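Local coordinates for protein delta-1-pyrroline-5-carboxylate dehydrogenase, mitochondrial (Mus musculus, PDB 4E3X) that catalyses the NAD-dependent oxidation of L-glutamate gamma-semialdehyde to glutamate, the second step of proline degradation in mitochondria, at residues H89-F94 against T147-G152; S389-I392 against A396-R399. All coordinates share one frame; numbering follows the deposited sequence.

Interaction 1 (H89-F94 against T147-G152); sequences HKVAKF and TMVGQG
V91 and V149 meet through one methyl each: CG1 of V91 lies 3.7 Å from CG1 of V149, the two side chains running alongside each other with opposite sense. This apolar contact is the nearest point between the 89-94 strand and the last turn of the 140-151 helix. With CG1 opposite the backbone N about the CA-CB bond (chi1 171°), V149 extends that methyl to the strand. The other methyl of V91, CG2, rests 4.2 Å from CA of G150, where the helix offers bare backbone; here the chains draw nearest, with CA atoms of V91 and G150 6.4 Å apart.

H89 adds an aromatic element. V91 CG1 sits 3.7 Å above the H89 ring plane, over its centre, so this methyl touches both the imidazole and V149, the two lying at roughly a right angle about it. The ring also meets V149 CG1 obliquely, its CE1 atom 4.0 Å away, and a hydrogen bond from the far nitrogen NE2 to Q60 O fixes the ring's rotation.

Polar links between strand and helix run through a neighbour. V91 and A92 form a classic beta bulge opposite Q81, whose NE2 bonds to G150 O, while S83 OG bonds to V149 O; both helix carbonyls are thus taken up by strand 78-83.

The axes of strand 89-94 and helix segment 147-151 come within 9.2 Å of each other, at 94° between their N-to-C directions. Strand 89-95 lies between strands 62-68 and 78-83 in a small mixed sheet, which the end of helix 140-151 approaches nearly crosswise. Helix 239-251 adds L240 against V91, and helix 155-180 packs against T147 and M148.

Interaction 2 (S389-I392 against A396-R399); sequences SAVI and AFAR. With PRO (proline), chain J.
V391 and I392 run past the first turn of the 394-409 helix in an irregular segment, with CA atoms 6.6 Å apart for V391 and F397 and 6.5 Å for I392 and A396. Contact between the two segments is apolar and buried. CG2 of V391 lodges 4.0 Å from the backbone N of F397 and 4.2 Å from its CB, near the plane of the phenyl ring at its edge. A396 CB points at the loop and receives I392 CG2 at 3.9 Å.

The same I392 methyl has a second neighbour, the bound proline, whose ring carbon CD it touches at 3.6 Å. I392 therefore spans helix and ligand with a single branch, while its CG1 branch, set opposite the backbone N, leads away from the helix.

R399 supplies the polar grip. Its chain leaves the backbone extended and then folds at chi3 (62°), which turns the guanidinium back to the ligand. NH1 donates to the proline carboxylate atom O over 2.8 Å, a nearly straight bond (165° at the hydrogen) that meets the guanidinium at its edge. NE of R399 is engaged by I448 O, a second-shell hold that helps orient the group, and the positive charge probably steadies the carboxylate.

Together with F210, D393 and K395, the residues I392, A396 and R399 form a proline pocket at the start of a helix, where D393 OD1 also accepts a hydrogen bond from A396 N. An apolar wall for the ring and an arginine for the carboxylate hold a proline here, consistent with its use as the cryoprotectant, in a pocket distinct from the one that holds the catalytic C348.

Interactions 1 and 2 are centred 14 Å apart and touch where helix 140-151 ends. I392 CD1 packs 3.7 Å from Q151 O, and S389 CB lies 3.5 Å from G152 O, so the loop 389-392 lies between the helix end of interaction 1 and the helix 394-409 of interaction 2. A second connection goes through F210: Q151 NE2 bonds to its carbonyl, and F210 also lines the proline pocket beside I392. G150 is about 12 Å from the side chain of N211, the probable transition-state stabiliser, against about 7 Å for the side chain of I392, so interaction 2 is nearer to it.

Interaction 1 (H89-F94 against T147-G152)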
loop_
_atom_site.group_PDB
_atom_site.type_symbol
_atom_site.label_atom_id
_atom_site.label_comp_id
_atom_site.label_asym_id
_atom_site.label_seq_id
_atom_site.Cartn_x
_atom_site.Cartn_y
_atom_site.Cartn_z
ATOM N N HIS B 89 -32.574 -23.442 -15.546
ATOM C CA HIS B 89 -32.819 -23.180 -14.130
ATOM C C HIS B 89 -32.335 -21.776 -13.766
ATOM O O HIS B 89 -31.138 -21.511 -13.723
ATOM C CB HIS B 89 -32.119 -24.240 -13.259
ATOM C CG HIS B 89 -32.369 -24.096 -11.784
ATOM N ND1 HIS B 89 -31.651 -24.808 -10.845
ATOM C CD2 HIS B 89 -33.256 -23.342 -11.087
ATOM C CE1 HIS B 89 -32.079 -24.493 -9.634
ATOM N NE2 HIS B 89 -33.048 -23.601 -9.754
ATOM N N LYS B 90 -33.275 -20.878 -13.511
ATOM C CA LYS B 90 -32.941 -19.566 -12.986
ATOM C C LYS B 90 -32.818 -19.704 -11.479
ATOM O O LYS B 90 -33.821 -19.871 -10.787
ATOM C CB LYS B 90 -34.035 -18.562 -13.343
ATOM C CG LYS B 90 -34.141 -18.295 -14.833
ATOM C CD LYS B 90 -35.402 -17.514 -15.167
ATOM C CE LYS B 90 -35.417 -17.075 -16.618
ATOM N NZ LYS B 90 -35.460 -18.235 -17.545
ATOM N N VAL B 91 -31.592 -19.664 -10.968
ATOM C CA VAL B 91 -31.383 -19.907 -9.544
ATOM C C VAL B 91 -31.672 -18.678 -8.695
ATOM O O VAL B 91 -31.978 -18.785 -7.506
ATOM C CB VAL B 91 -29.971 -20.470 -9.243
ATOM C CG1 VAL B 91 -29.672 -21.660 -10.152
ATOM C CG2 VAL B 91 -28.901 -19.388 -9.388
ATOM N N ALA B 92 -31.583 -17.506 -9.311
ATOM C CA ALA B 92 -31.880 -16.269 -8.605
ATOM C C ALA B 92 -32.423 -15.230 -9.568
ATOM O O ALA B 92 -32.038 -15.197 -10.746
ATOM C CB ALA B 92 -30.640 -15.731 -7.877
ATOM N N LYS B 93 -33.330 -14.405 -9.049
ATOM C CA LYS B 93 -33.801 -13.203 -9.717
ATOM C C LYS B 93 -33.344 -12.054 -8.844
ATOM O O LYS B 93 -33.646 -12.021 -7.655
ATOM C CB LYS B 93 -35.327 -13.203 -9.812
ATOM C CG LYS B 93 -35.877 -11.963 -10.505
ATOM C CD LYS B 93 -37.362 -12.056 -10.799
ATOM C CE LYS B 93 -38.186 -11.889 -9.554
ATOM N NZ LYS B 93 -39.642 -11.790 -9.886
ATOM N N PHE B 94 -32.588 -11.129 -9.419
ATOM C CA PHE B 94 -32.063 -10.016 -8.644
ATOM C C PHE B 94 -32.238 -8.751 -9.461
ATOM O O PHE B 94 -32.890 -8.778 -10.499
ATOM C CB PHE B 94 -30.606 -10.274 -8.192
ATOM C CG PHE B 94 -29.602 -10.366 -9.315
ATOM C CD1 PHE B 94 -28.800 -9.278 -9.625
ATOM C CD2 PHE B 94 -29.420 -11.548 -10.026
ATOM C CE1 PHE B 94 -27.858 -9.351 -10.637
ATOM C CE2 PHE B 94 -28.477 -11.635 -11.048
ATOM C CZ PHE B 94 -27.689 -10.533 -11.349
ATOM N N THR B 147 -23.145 -22.556 -4.111
ATOM C CA THR B 147 -21.974 -22.394 -4.958
ATOM C C THR B 147 -21.956 -23.471 -6.059
ATOM O O THR B 147 -21.617 -23.203 -7.216
ATOM C CB THR B 147 -20.691 -22.427 -4.100
ATOM O OG1 THR B 147 -20.736 -21.357 -3.139
ATOM C CG2 THR B 147 -19.447 -22.265 -4.953
ATOM N N MET B 148 -22.347 -24.693 -5.711
ATOM C CA MET B 148 -22.452 -25.754 -6.717
ATOM C C MET B 148 -23.495 -25.432 -7.774
ATOM O O MET B 148 -23.223 -25.482 -8.975
ATOM C CB MET B 148 -22.805 -27.085 -6.052
ATOM C CG MET B 148 -21.702 -27.645 -5.162
ATOM S SD MET B 148 -22.147 -29.209 -4.383
ATOM C CE MET B 148 -22.331 -30.250 -5.827
ATOM N N VAL B 149 -24.702 -25.112 -7.326
ATOM C CA VAL B 149 -25.808 -24.933 -8.254
ATOM C C VAL B 149 -25.710 -23.621 -9.025
ATOM O O VAL B 149 -26.035 -23.568 -10.210
ATOM C CB VAL B 149 -27.164 -25.069 -7.528
ATOM C CG1 VAL B 149 -28.321 -24.669 -8.430
ATOM C CG2 VAL B 149 -27.342 -26.488 -7.021
ATOM N N GLY B 150 -25.239 -22.573 -8.357
ATOM C CA GLY B 150 -25.179 -21.267 -8.985
ATOM C C GLY B 150 -23.912 -21.005 -9.780
ATOM O O GLY B 150 -23.950 -20.273 -10.765
ATOM N N GLN B 151 -22.793 -21.592 -9.363
ATOM C CA GLN B 151 -21.515 -21.361 -10.039
ATOM C C GLN B 151 -20.978 -22.605 -10.756
ATOM O O GLN B 151 -19.970 -22.527 -11.450
ATOM C CB GLN B 151 -20.471 -20.797 -9.070
ATOM C CG GLN B 151 -20.728 -19.361 -8.652
ATOM C CD GLN B 151 -20.467 -19.149 -7.176
ATOM O OE1 GLN B 151 -21.365 -19.299 -6.351
ATOM N NE2 GLN B 151 -19.230 -18.821 -6.831
ATOM N N GLY B 152 -21.659 -23.740 -10.601
ATOM C CA GLY B 152 -21.292 -24.952 -11.321
ATOM C C GLY B 152 -20.138 -25.735 -10.720
ATOM O O GLY B 152 -19.522 -26.546 -11.409
#

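Interaction 2 (S389-I392 against A396-R399)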
loop_
_atom_site.group_PDB
_atom_site.type_symbol
_atom_site.label_atom_id
_atom_site.label_comp_id
_atom_site.label_asym_id
_atom_site.label_seq_id
_atom_site.Cartn_x
_atom_site.Cartn_y
_atom_site.Cartn_z
ATOM N N SER B 389 -17.661 -29.474 -14.197
ATOM C CA SER B 389 -18.925 -29.267 -14.888
ATOM C C SER B 389 -18.831 -28.143 -15.914
ATOM O O SER B 389 -17.739 -27.743 -16.326
ATOM C CB SER B 389 -20.039 -28.977 -13.875
ATOM O OG SER B 389 -21.323 -29.042 -14.482
ATOM N N ALA B 390 -19.992 -27.654 -16.333
ATOM C CA ALA B 390 -20.089 -26.574 -17.297
ATOM C C ALA B 390 -19.330 -25.332 -16.854
ATOM O O ALA B 390 -19.177 -25.078 -15.658
ATOM C CB ALA B 390 -21.539 -26.227 -17.498
ATOM N N VAL B 391 -18.875 -24.550 -17.826
ATOM C CA VAL B 391 -18.313 -23.236 -17.541
ATOM C C VAL B 391 -19.442 -22.265 -17.196
ATOM O O VAL B 391 -20.624 -22.590 -17.333
ATOM C CB VAL B 391 -17.431 -22.706 -18.697
ATOM C CG1 VAL B 391 -16.257 -23.660 -18.944
ATOM C CG2 VAL B 391 -18.252 -22.500 -19.971
ATOM N N ILE B 392 -19.077 -21.077 -16.734
ATOM C CA ILE B 392 -20.003 -20.243 -15.968
ATOM C C ILE B 392 -21.194 -19.656 -16.732
ATOM O O ILE B 392 -22.298 -19.605 -16.197
ATOM C CB ILE B 392 -19.235 -19.113 -15.225
ATOM C CG1 ILE B 392 -20.137 -18.390 -14.211
ATOM C CG2 ILE B 392 -18.593 -18.138 -16.213
ATOM C CD1 ILE B 392 -20.568 -19.254 -13.027
ATOM N N ALA B 396 -18.499 -16.913 -21.495
ATOM C CA ALA B 396 -17.322 -17.748 -21.290
ATOM C C ALA B 396 -17.291 -18.859 -22.330
ATOM O O ALA B 396 -16.253 -19.132 -22.934
ATOM C CB ALA B 396 -17.329 -18.338 -19.890
ATOM N N PHE B 397 -18.443 -19.488 -22.539
ATOM C CA PHE B 397 -18.574 -20.557 -23.518
ATOM C C PHE B 397 -18.165 -20.072 -24.908
ATOM O O PHE B 397 -17.388 -20.725 -25.599
ATOM C CB PHE B 397 -20.020 -21.064 -23.533
ATOM C CG PHE B 397 -20.236 -22.265 -24.418
ATOM C CD1 PHE B 397 -20.558 -22.107 -25.757
ATOM C CD2 PHE B 397 -20.135 -23.549 -23.906
ATOM C CE1 PHE B 397 -20.763 -23.203 -26.575
ATOM C CE2 PHE B 397 -20.343 -24.656 -24.720
ATOM C CZ PHE B 397 -20.660 -24.479 -26.056
ATOM N N ALA B 398 -18.687 -18.920 -25.315
ATOM C CA ALA B 398 -18.362 -18.373 -26.632
ATOM C C ALA B 398 -16.870 -18.084 -26.802
ATOM O O ALA B 398 -16.301 -18.352 -27.863
ATOM C CB ALA B 398 -19.183 -17.124 -26.910
ATOM N N ARG B 399 -16.240 -17.538 -25.762
ATOM C CA ARG B 399 -14.811 -17.243 -25.812
ATOM C C ARG B 399 -13.997 -18.524 -25.950
ATOM O O ARG B 399 -13.098 -18.606 -26.783
ATOM C CB ARG B 399 -14.350 -16.461 -24.575
ATOM C CG ARG B 399 -12.839 -16.174 -24.562
ATOM C CD ARG B 399 -12.370 -15.445 -23.306
ATOM N NE ARG B 399 -12.610 -16.235 -22.104
ATOM C CZ ARG B 399 -13.597 -16.004 -21.248
ATOM N NH1 ARG B 399 -14.438 -14.997 -21.456
ATOM N NH2 ARG B 399 -13.740 -16.782 -20.187
HETATM N N PRO J . -18.184 -14.655 -17.759
HETATM C CA PRO J . -18.234 -13.321 -18.364
HETATM C C PRO J . -17.267 -13.199 -19.538
HETATM O O PRO J . -16.659 -14.187 -19.960
HETATM C CB PRO J . -17.817 -12.387 -17.211
HETATM C CG PRO J . -17.452 -13.294 -16.046
HETATM C CD PRO J . -18.175 -14.578 -16.291
HETATM O OXT PRO J . -17.087 -12.117 -20.097
#